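Local atomic coordinates of aminopeptidase N family protein (Idiomarina loihiensis L2TR, PDB entry 4FGM), a protein that binds a zinc ion and is probably a metallopeptidase of the M61 family, thought to act as an aminopeptidase. Residues Tyr194-Thr197 / Ser198-Thr201; Tyr347-Val351 / Thr352-Phe356; Leu440-Ala443 / Leu444-Glu448; Gln527-Glu530 / Gln531-Lys534. All coordinates share one frame; numbering follows the deposited sequence.

Contact 1 of 4, residues Tyr194-Thr197 / Ser198-Thr201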
# COMPACT_ATOMS: atom_id res chain seq x y z
N TYR A 194 11.61 10.59 17.13
CA TYR A 194 12.94 11.14 17.37
C TYR A 194 13.71 11.19 16.06
O TYR A 194 14.92 11.01 16.04
CB TYR A 194 13.70 10.26 18.36
CG TYR A 194 12.93 9.98 19.63
CD1 TYR A 194 11.93 9.01 19.65
CD2 TYR A 194 13.17 10.71 20.79
CE1 TYR A 194 11.19 8.77 20.80
CE2 TYR A 194 12.43 10.48 21.94
CZ TYR A 194 11.44 9.51 21.94
OH TYR A 194 10.69 9.30 23.08
N ALA A 195 12.99 11.45 14.98
CA ALA A 195 13.59 11.49 13.65
C ALA A 195 14.66 12.53 13.38
O ALA A 195 14.55 13.70 13.74
CB ALA A 195 12.49 11.63 12.60
N ASP A 196 15.72 12.07 12.73
CA ASP A 196 16.81 12.93 12.31
C ASP A 196 16.32 13.36 10.92
O ASP A 196 16.65 12.72 9.92
CB ASP A 196 18.11 12.13 12.17
CG ASP A 196 19.27 12.97 11.69
OD1 ASP A 196 19.01 14.06 11.13
OD2 ASP A 196 20.43 12.54 11.86
N THR A 197 15.50 14.42 10.88
CA THR A 197 14.93 14.88 9.62
C THR A 197 15.93 15.29 8.54
O THR A 197 15.65 15.14 7.35
CB THR A 197 13.95 16.05 9.84
OG1 THR A 197 14.56 17.02 10.69
CG2 THR A 197 12.67 15.55 10.46
N SER A 198 17.08 15.82 8.93
CA SER A 198 18.07 16.21 7.93
C SER A 198 18.54 14.98 7.19
O SER A 198 18.62 14.96 5.97
CB SER A 198 19.27 16.90 8.59
OG SER A 198 18.89 18.15 9.12
N ARG A 199 18.85 13.93 7.94
CA ARG A 199 19.34 12.69 7.34
C ARG A 199 18.28 12.00 6.48
O ARG A 199 18.56 11.61 5.35
CB ARG A 199 19.85 11.76 8.43
CG ARG A 199 20.60 10.53 7.95
CD ARG A 199 19.67 9.37 7.71
NE ARG A 199 20.40 8.12 7.48
CZ ARG A 199 21.18 7.51 8.37
NH1 ARG A 199 21.35 8.03 9.58
NH2 ARG A 199 21.78 6.37 8.06
N ILE A 200 17.06 11.85 7.01
CA ILE A 200 15.98 11.20 6.27
C ILE A 200 15.65 12.00 5.01
O ILE A 200 15.45 11.45 3.94
CB ILE A 200 14.70 11.09 7.15
CG1 ILE A 200 14.98 10.16 8.34
CG2 ILE A 200 13.55 10.54 6.34
CD1 ILE A 200 13.88 10.17 9.39
N THR A 201 15.62 13.31 5.17
CA THR A 201 15.32 14.21 4.08
C THR A 201 16.40 14.13 3.00
O THR A 201 16.11 14.16 1.81
CB THR A 201 15.16 15.64 4.64
OG1 THR A 201 13.77 16.00 4.58
CG2 THR A 201 16.00 16.63 3.88
O HOH W 1 20.95 10.07 11.49
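The N-cap of helix 197-215 is where D196 and R199 meet, a compact example of how one aspartate can start a helix. The carboxylate oxygen OD1 of D196 accepts the backbone N-H of R199 at 3.2 Å, an almost straight bond (167° at the hydrogen) that arrives from well above the carboxylate plane. What brings the acid over the helix end is its first torsion: with CG trans to the backbone N (chi1 178°), the carboxylate reaches along the first turn and its CG lies 3.5 Å from CB of R199. The other oxygen, OD2, accepts a hydrogen bond from a water at 2.6 Å, and that water accepts in turn from NH1 of R199, in the plane of the guanidinium group and at its edge. Carboxylate and guanidinium planes stand nearly perpendicular. The opposite charges do not touch, OD2 and NH1 being 5.1 Å apart, and one water spans them. The nearby amino end of the helix would be expected to favour the ionised acid. Beneath the cap, the main-chain bond from N of I200 to O of D196 (3.1 Å) closes the first turn, while CD1 of I200 rests on CB of A195 at 3.8 Å. NH1 of R199 also bonds to O of Q257, and NH2 to O of Y258, while OG1 of T197 bonds to E176. The helix start is thus seated against strands 174-180 and 183-190, where I200 meets L187, while I200 and R199 also reach Y264 of helix 262-277.

Contact 2 of 4, residues Tyr347-Val351 / Thr352-Phe356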
# COMPACT_ATOMS: atom_id res chain seq x y z
N TYR A 347 -1.31 -21.45 -7.77
CA TYR A 347 -1.81 -22.41 -8.74
C TYR A 347 -3.34 -22.39 -8.78
O TYR A 347 -3.96 -23.15 -9.53
CB TYR A 347 -1.31 -23.82 -8.41
CG TYR A 347 0.20 -23.91 -8.32
CD1 TYR A 347 0.84 -23.91 -7.08
CD2 TYR A 347 0.99 -23.97 -9.47
CE1 TYR A 347 2.24 -23.95 -6.99
CE2 TYR A 347 2.38 -24.01 -9.39
CZ TYR A 347 3.00 -24.00 -8.14
OH TYR A 347 4.37 -24.03 -8.05
N GLN A 348 -3.93 -21.51 -7.98
CA GLN A 348 -5.38 -21.39 -7.90
C GLN A 348 -5.91 -20.10 -8.54
O GLN A 348 -7.08 -20.03 -8.93
CB GLN A 348 -5.82 -21.43 -6.43
CG GLN A 348 -5.85 -22.82 -5.82
CD GLN A 348 -7.12 -23.56 -6.17
OE1 GLN A 348 -7.84 -23.19 -7.10
NE2 GLN A 348 -7.41 -24.62 -5.41
N GLN A 349 -5.04 -19.11 -8.66
CA GLN A 349 -5.44 -17.82 -9.20
C GLN A 349 -4.34 -17.16 -10.03
O GLN A 349 -3.18 -17.15 -9.63
CB GLN A 349 -5.82 -16.92 -8.02
CG GLN A 349 -6.42 -15.57 -8.36
CD GLN A 349 -6.65 -14.72 -7.12
OE1 GLN A 349 -5.69 -14.33 -6.43
NE2 GLN A 349 -7.91 -14.42 -6.82
N SER A 350 -4.71 -16.63 -11.19
CA SER A 350 -3.72 -15.95 -12.02
C SER A 350 -3.58 -14.54 -11.46
O SER A 350 -4.46 -14.06 -10.74
CB SER A 350 -4.18 -15.89 -13.49
OG SER A 350 -5.36 -15.12 -13.65
N VAL A 351 -2.47 -13.89 -11.78
CA VAL A 351 -2.21 -12.55 -11.28
C VAL A 351 -3.25 -11.53 -11.76
O VAL A 351 -3.63 -10.63 -11.00
CB VAL A 351 -0.78 -12.07 -11.68
CG1 VAL A 351 -0.75 -11.64 -13.13
CG2 VAL A 351 -0.33 -10.95 -10.76
N THR A 352 -3.71 -11.67 -13.00
CA THR A 352 -4.70 -10.75 -13.53
C THR A 352 -6.04 -10.98 -12.85
O THR A 352 -6.80 -10.04 -12.61
CB THR A 352 -4.87 -10.90 -15.05
OG1 THR A 352 -5.04 -12.29 -15.38
CG2 THR A 352 -3.66 -10.35 -15.77
N GLU A 353 -6.33 -12.24 -12.56
CA GLU A 353 -7.57 -12.61 -11.89
C GLU A 353 -7.58 -12.00 -10.49
O GLU A 353 -8.60 -11.51 -10.02
CB GLU A 353 -7.69 -14.14 -11.82
CG GLU A 353 -8.87 -14.66 -11.03
CD GLU A 353 -8.89 -16.18 -10.97
OE1 GLU A 353 -7.90 -16.81 -11.42
OE2 GLU A 353 -9.89 -16.74 -10.46
N SER A 354 -6.42 -12.02 -9.83
CA SER A 354 -6.28 -11.47 -8.49
C SER A 354 -6.53 -9.96 -8.48
O SER A 354 -7.17 -9.43 -7.56
CB SER A 354 -4.88 -11.77 -7.94
OG SER A 354 -4.71 -11.25 -6.63
N SER A 355 -6.02 -9.27 -9.50
CA SER A 355 -6.21 -7.83 -9.62
C SER A 355 -7.69 -7.54 -9.80
O SER A 355 -8.26 -6.67 -9.14
CB SER A 355 -5.43 -7.30 -10.84
OG SER A 355 -5.76 -5.96 -11.14
N PHE A 356 -8.31 -8.30 -10.70
CA PHE A 356 -9.72 -8.15 -11.01
C PHE A 356 -10.60 -8.29 -9.77
O PHE A 356 -11.54 -7.52 -9.59
CB PHE A 356 -10.12 -9.20 -12.08
CG PHE A 356 -11.50 -9.01 -12.64
CD1 PHE A 356 -12.61 -9.54 -11.99
CD2 PHE A 356 -11.69 -8.27 -13.80
CE1 PHE A 356 -13.90 -9.31 -12.49
CE2 PHE A 356 -12.97 -8.04 -14.31
CZ PHE A 356 -14.08 -8.56 -13.65
O HOH W 2 -10.35 -16.10 -7.69
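Q349 passes its extended side chain across that of E353 at a slant, CG of Q349 lying 3.6 Å from OE1 of E353, and carries its amide on to the CA and CB of S354. Amide and carboxylate planes are turned 64° against each other, and a single water joins the two ends: it accepts from NE2 of Q349 and donates to OE2 of E353. The amide oxygen of Q349 takes the backbone N-H of V374. E353 also belongs to a capping box with S350. OG of S350 accepts from the backbone N of E353 at 3.2 Å, and OE1 of E353 returns the bond, taking the N-H of S350 at 3.2 Å on its anti side, 30° out of the carboxylate plane. With chi1 at 64°, OG of S350 sits between its own backbone N and carbonyl carbon, within reach of the N-H of E353. The straight chain of E353 carries its acid to the N-H of S350. Main-chain bonding continues from N of S354 to O of S350 at 3.0 Å. A leucine in place of Q349 would probably leave the N-H of V374 without this acceptor and E353 without its water-bridged neighbour. Helix 351-356 lies in the part of the chain assigned to the M61 glycyl aminopeptidase family: V351 and T352 pack on W304 of helix 303-306, OG of S354 bonds to the carbonyl of V374, and OG of S355 bonds to T300 and L303, with its side chain about 7 Å from that of the zinc ligand E307.

Contact 3 of 4, residues Leu440-Ala443 / Leu444-Glu448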
# COMPACT_ATOMS: atom_id res chain seq x y z
N LEU A 440 5.16 -13.26 -20.84
CA LEU A 440 4.21 -12.37 -20.19
C LEU A 440 2.77 -12.90 -20.18
O LEU A 440 2.06 -12.72 -19.19
CB LEU A 440 4.26 -10.98 -20.83
CG LEU A 440 3.60 -9.85 -20.02
CD1 LEU A 440 4.33 -9.67 -18.70
CD2 LEU A 440 3.63 -8.55 -20.80
N LYS A 441 2.34 -13.55 -21.25
CA LYS A 441 0.99 -14.10 -21.30
C LYS A 441 0.83 -15.21 -20.26
O LYS A 441 -0.22 -15.33 -19.63
CB LYS A 441 0.66 -14.67 -22.68
CG LYS A 441 0.17 -13.65 -23.69
CD LYS A 441 -0.24 -14.35 -24.97
CE LYS A 441 -0.59 -13.35 -26.06
NZ LYS A 441 -0.86 -14.05 -27.35
N ASP A 442 1.86 -16.03 -20.09
CA ASP A 442 1.80 -17.11 -19.11
C ASP A 442 1.88 -16.53 -17.71
O ASP A 442 1.18 -16.98 -16.80
CB ASP A 442 2.94 -18.12 -19.31
CG ASP A 442 2.82 -18.89 -20.62
OD1 ASP A 442 1.69 -19.03 -21.13
OD2 ASP A 442 3.86 -19.37 -21.13
N ALA A 443 2.72 -15.51 -17.55
CA ALA A 443 2.90 -14.85 -16.26
C ALA A 443 1.61 -14.16 -15.84
O ALA A 443 1.27 -14.12 -14.65
CB ALA A 443 4.03 -13.83 -16.35
N LEU A 444 0.89 -13.64 -16.82
CA LEU A 444 -0.35 -12.91 -16.59
C LEU A 444 -1.64 -13.72 -16.49
O LEU A 444 -2.52 -13.39 -15.69
CB LEU A 444 -0.52 -11.86 -17.70
CG LEU A 444 -0.15 -10.39 -17.45
CD1 LEU A 444 1.20 -10.25 -16.78
CD2 LEU A 444 -0.16 -9.67 -18.79
N TYR A 445 -1.77 -14.77 -17.30
CA TYR A 445 -3.02 -15.54 -17.30
C TYR A 445 -2.95 -16.99 -16.84
O TYR A 445 -3.99 -17.61 -16.63
CB TYR A 445 -3.64 -15.43 -18.70
CG TYR A 445 -3.83 -13.99 -19.12
CD1 TYR A 445 -4.81 -13.20 -18.53
CD2 TYR A 445 -2.98 -13.40 -20.06
CE1 TYR A 445 -4.94 -11.84 -18.86
CE2 TYR A 445 -3.10 -12.04 -20.39
CZ TYR A 445 -4.08 -11.27 -19.78
OH TYR A 445 -4.19 -9.93 -20.09
N ASN A 446 -1.76 -17.54 -16.69
CA ASN A 446 -1.64 -18.92 -16.21
C ASN A 446 -1.49 -18.92 -14.69
O ASN A 446 -1.28 -17.87 -14.07
CB ASN A 446 -0.43 -19.63 -16.84
CG ASN A 446 -0.69 -20.08 -18.27
OD1 ASN A 446 -1.83 -20.07 -18.75
ND2 ASN A 446 0.37 -20.48 -18.95
N LYS A 447 -1.62 -20.10 -14.09
CA LYS A 447 -1.49 -20.24 -12.65
C LYS A 447 -0.35 -21.19 -12.33
O LYS A 447 -0.57 -22.31 -11.87
CB LYS A 447 -2.81 -20.77 -12.07
CG LYS A 447 -4.01 -19.94 -12.46
CD LYS A 447 -5.31 -20.65 -12.12
CE LYS A 447 -6.51 -19.84 -12.57
NZ LYS A 447 -7.78 -20.59 -12.40
N GLU A 448 0.88 -20.73 -12.56
CA GLU A 448 2.08 -21.53 -12.34
C GLU A 448 3.21 -20.64 -11.84
O GLU A 448 3.07 -19.42 -11.77
CB GLU A 448 2.49 -22.20 -13.64
CG GLU A 448 2.60 -21.23 -14.81
CD GLU A 448 2.57 -21.90 -16.17
OE1 GLU A 448 1.94 -22.97 -16.29
OE2 GLU A 448 3.15 -21.34 -17.13
O HOH W 3 2.00 -17.81 -14.24
O HOH W 4 -0.61 -15.34 -13.03
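L440 meets L444 one turn further along helix 437-445: their CD1 methyls are 3.7 Å apart, and O of L440 accepts from N of L444. Next, O of K441 takes the N-H of Y445, whose ring carries CB of L444 over one face and whose OH bonds to E301. D442 follows, its carboxylate side by side with the amide of N446, the planes 12° apart; both CG atoms lie opposite their own carbonyl carbons (chi1 -67° and -78°), which sends the groups the same way. OD1 of D442 and ND2 of N446 approach to 2.9 Å, yet the N-H points poorly for a hydrogen bond; ND2 bonds weakly instead to OE2 of E448. O of D442 receives the last helical bond, from N446. A water lies within hydrogen-bonding distance of O of A443 and O of N446, another near O of D442 and O of E448. An alanine at L444 is likely to open a gap beside L440 and I383 of helix 378-394. Water joins or replaces helical bonds on the polar side, while the acids of D442 and E448, OD2 and OE2 4.5 Å apart, probably repel mildly, with ND2 of N446 to one side, near both.

Contact 4 of 4, residues Gln527-Glu530 / Gln531-Lys534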
# COMPACT_ATOMS: atom_id res chain seq x y z
N GLN A 527 4.68 -28.20 27.42
CA GLN A 527 4.13 -26.86 27.24
C GLN A 527 4.74 -26.11 26.06
O GLN A 527 5.96 -25.95 25.98
CB GLN A 527 4.32 -26.04 28.52
CG GLN A 527 3.70 -24.66 28.47
CD GLN A 527 3.80 -23.96 29.80
OE1 GLN A 527 4.65 -24.28 30.62
NE2 GLN A 527 2.93 -22.98 30.02
N ALA A 528 3.89 -25.67 25.14
CA ALA A 528 4.36 -24.94 23.97
C ALA A 528 4.31 -23.44 24.22
O ALA A 528 3.26 -22.89 24.53
CB ALA A 528 3.48 -25.30 22.77
N THR A 529 5.45 -22.77 24.06
CA THR A 529 5.50 -21.33 24.28
C THR A 529 6.47 -20.72 23.28
O THR A 529 7.03 -21.42 22.44
CB THR A 529 6.03 -20.97 25.68
OG1 THR A 529 7.39 -21.41 25.79
CG2 THR A 529 5.20 -21.64 26.76
N GLU A 530 6.66 -19.41 23.39
CA GLU A 530 7.58 -18.69 22.53
C GLU A 530 8.97 -19.22 22.86
O GLU A 530 9.81 -19.42 21.98
CB GLU A 530 7.51 -17.20 22.83
CG GLU A 530 8.23 -16.31 21.83
CD GLU A 530 8.00 -14.83 22.09
OE1 GLU A 530 8.32 -14.01 21.20
OE2 GLU A 530 7.48 -14.49 23.18
N GLN A 531 9.19 -19.45 24.15
CA GLN A 531 10.46 -19.94 24.67
C GLN A 531 10.79 -21.38 24.31
O GLN A 531 11.93 -21.69 24.01
CB GLN A 531 10.46 -19.83 26.20
CG GLN A 531 10.33 -18.43 26.77
CD GLN A 531 11.58 -17.59 26.55
OE1 GLN A 531 11.84 -17.12 25.44
NE2 GLN A 531 12.36 -17.41 27.61
N SER A 532 9.79 -22.25 24.32
CA SER A 532 10.04 -23.66 24.06
C SER A 532 9.78 -24.24 22.68
O SER A 532 10.32 -25.30 22.36
CB SER A 532 9.27 -24.50 25.08
OG SER A 532 7.87 -24.41 24.86
N VAL A 533 8.98 -23.57 21.85
CA VAL A 533 8.64 -24.15 20.56
C VAL A 533 9.80 -24.59 19.66
O VAL A 533 9.73 -25.66 19.04
CB VAL A 533 7.69 -23.23 19.76
CG1 VAL A 533 8.42 -21.97 19.28
CG2 VAL A 533 7.09 -24.01 18.60
N LYS A 534 10.86 -23.80 19.57
CA LYS A 534 11.99 -24.18 18.73
C LYS A 534 12.86 -25.29 19.35
O LYS A 534 13.38 -26.15 18.64
CB LYS A 534 12.82 -22.94 18.41
CG LYS A 534 11.98 -21.83 17.79
CD LYS A 534 12.80 -20.61 17.43
CE LYS A 534 13.74 -20.88 16.27
NZ LYS A 534 14.61 -19.71 15.97
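S532 and T529 turn their hydroxyls toward each other's backbone, each bracing the other's main chain. OG1 of T529 accepts the N-H of S532 at 2.9 Å (151° at the hydrogen), and OG of S532 accepts the N-H of T529 at 3.0 Å along a more bent path. As donor, OG of S532 bonds to O of Q527 at 2.7 Å, lying in the carbonyl plane on a lone pair, so one hydroxyl serves two backbone groups of the preceding residues and is fixed in rotation. Both hydroxyls stand between the backbone N and the carbonyl carbon of their own residues (chi1 65° for T529 and 69° for S532), a setting that keeps them close to the main chain and able to bridge the turn. The fold-back is completed by N of V533, which bonds to O of T529 at 3.0 Å, while CG1 of V533 passes the same carbonyl oxygen at 3.5 Å. Beyond the bend V533 packs on L498 and Y491, and A528, tied by backbone bonds to I521, also meets L498. The paired bonds to OG1 and O of T529 fit the ST-motif found at helix starts, here on the link from strand 526-527 to helix 533-537 in what is probably the PDZ-like domain.

How the contacts relate
Contacts 1 to 4 follow one another in series along the chain, and each deals with a helix end or the turn leading into it. Contacts 2 and 3 form the single touching pair, their centres 9 Å apart: OG1 of T352 lies 2.8 Å from O of L444, probably a hydrogen bond between the start of helix 351-356 and the end of helix 437-445. Contact 1, at the start of helix 197-215, lies across the centre of the chain, about 40 Å from contact 2 between centres. Contact 4, about 37 Å from contact 2, leads off an antiparallel sheet. Helix ends are thus secured locally, by side chains at contacts 1, 2 and 4 and largely by backbone and water at contact 3.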